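Activating signal cointegrator 1 complex subunit 3 (Homo sapiens, PDB 6YXQ) unwinds duplex DNA in the 3'-5' direction using ATP, giving ALKBH3 single-stranded substrate for alkylation repair, and also helps rescue stalled ribosomes. Local coordinates at the interface of chains A and B. Numbering follows the deposited sequence. Chains: chain A, Activating signal cointegrator 1 complex subunit 3; chain B, Activating signal cointegrator 1 complex subunit 2.

The interface of chains A and B. Residues chain A 32, 35-36, 39, 43; chain B 38, 40, 42.
A:Lys39 NZ, the side-chain ammonium, forms a salt bridge of 3.0 Å with the carboxylate oxygen OD1 of B:Asp38. The nitrogen meets that oxygen nearly along its C-O axis. A:Lys39 closes helix 30-39 of the N-terminal region of ASCC3, a Ski2-like helicase subunit. This region is required for binding ASCC2, and here a loop segment of ASCC2 lies against the helix. The A:Lys39 chain bends at chi3 (33°), and its aliphatic part passes across the base of B:Tyr40, with CD 3.3 Å from the tyrosine CB.

B:Tyr40 buries 85 Å² against chain A, more than any other residue of the patch. Its CG is anti to the backbone N (chi1 -165°), and the ring reaches along the helix from A:Lys39 towards A:Asp32. A:Ile35 comes over one face at about a right angle. Its methyl CG2 makes a CH-pi contact 3.6 Å from the ring centroid, displaced towards the phenol end. The CD1 methyl of A:Ile35 lies above the plane but beyond the rim, beside the CD1-CE1 edge, 3.8 Å from B:Tyr40 CE1. An alanine in place of B:Tyr40 would probably leave A:Ile35 without its aromatic partner and open a gap beside the aliphatic part of A:Lys36.

A:Lys36 runs past the CD2 edge of the ring, opposite the CD1-CE1 edge. Its CG touches the ring at CD2, at 3.6 Å, and also packs on the B:Val42 methyl CG1. That methyl sits at the ring edge, in plane. Further out, A:Lys36 NZ donates a hydrogen bond to the amide oxygen OE1 of A:Gln43. This bond within ASCC3 ties the end of the lysine to the segment beyond the helix.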
# COMPACT_ATOMS: atom_id res chain seq x y z
N ASP A 32 -15.26 0.69 -17.02
CA ASP A 32 -14.47 -0.08 -16.06
C ASP A 32 -15.35 -0.87 -15.09
O ASP A 32 -15.23 -2.09 -14.98
CB ASP A 32 -13.54 0.88 -15.30
CG ASP A 32 -13.05 0.33 -13.99
OD1 ASP A 32 -12.67 -0.85 -13.94
OD2 ASP A 32 -13.07 1.09 -13.00
N ILE A 35 -18.28 -3.42 -16.70
CA ILE A 35 -17.97 -4.79 -17.07
C ILE A 35 -17.84 -5.66 -15.81
O ILE A 35 -18.17 -6.85 -15.83
CB ILE A 35 -16.73 -4.87 -17.98
CG1 ILE A 35 -16.20 -6.31 -18.04
CG2 ILE A 35 -15.67 -3.92 -17.51
CD1 ILE A 35 -15.25 -6.58 -19.19
N LYS A 36 -17.41 -5.07 -14.68
CA LYS A 36 -17.42 -5.81 -13.42
C LYS A 36 -18.82 -6.26 -13.05
O LYS A 36 -19.05 -7.41 -12.67
CB LYS A 36 -16.84 -4.95 -12.30
CG LYS A 36 -15.79 -5.66 -11.45
CD LYS A 36 -16.33 -6.80 -10.62
CE LYS A 36 -15.16 -7.42 -9.89
NZ LYS A 36 -15.52 -8.61 -9.09
N LYS A 39 -20.08 -9.28 -15.01
CA LYS A 39 -19.62 -10.61 -14.66
C LYS A 39 -19.72 -10.93 -13.18
O LYS A 39 -19.27 -12.01 -12.77
CB LYS A 39 -18.17 -10.80 -15.13
CG LYS A 39 -17.26 -9.64 -14.82
CD LYS A 39 -15.97 -9.74 -15.60
CE LYS A 39 -16.11 -10.36 -16.98
NZ LYS A 39 -14.82 -10.24 -17.73
N GLN A 43 -19.79 -14.56 -9.50
CA GLN A 43 -18.55 -14.36 -8.78
C GLN A 43 -18.67 -14.75 -7.31
O GLN A 43 -17.67 -15.15 -6.70
CB GLN A 43 -18.08 -12.91 -8.91
CG GLN A 43 -17.40 -12.61 -10.24
CD GLN A 43 -16.47 -11.42 -10.18
OE1 GLN A 43 -16.03 -11.02 -9.10
NE2 GLN A 43 -16.16 -10.84 -11.33
N ASP B 38 -11.45 -15.65 -15.07
CA ASP B 38 -11.99 -14.51 -15.79
C ASP B 38 -12.46 -13.40 -14.85
O ASP B 38 -13.21 -12.52 -15.29
CB ASP B 38 -13.14 -14.94 -16.70
CG ASP B 38 -13.20 -14.12 -17.98
OD1 ASP B 38 -13.77 -13.01 -17.96
OD2 ASP B 38 -12.66 -14.59 -19.01
N TYR B 40 -12.79 -10.09 -13.33
CA TYR B 40 -12.39 -8.72 -13.60
C TYR B 40 -11.94 -8.03 -12.32
O TYR B 40 -12.44 -8.31 -11.23
CB TYR B 40 -13.56 -7.98 -14.22
CG TYR B 40 -13.26 -6.67 -14.90
CD1 TYR B 40 -12.79 -6.64 -16.21
CD2 TYR B 40 -13.50 -5.47 -14.26
CE1 TYR B 40 -12.53 -5.44 -16.84
CE2 TYR B 40 -13.25 -4.27 -14.87
CZ TYR B 40 -12.76 -4.25 -16.16
OH TYR B 40 -12.52 -3.05 -16.77
N VAL B 42 -11.33 -4.09 -10.81
CA VAL B 42 -11.48 -2.66 -11.01
C VAL B 42 -10.39 -1.91 -10.26
O VAL B 42 -9.76 -2.42 -9.33
CB VAL B 42 -12.87 -2.14 -10.59
CG1 VAL B 42 -13.94 -2.91 -11.30
CG2 VAL B 42 -13.06 -2.22 -9.08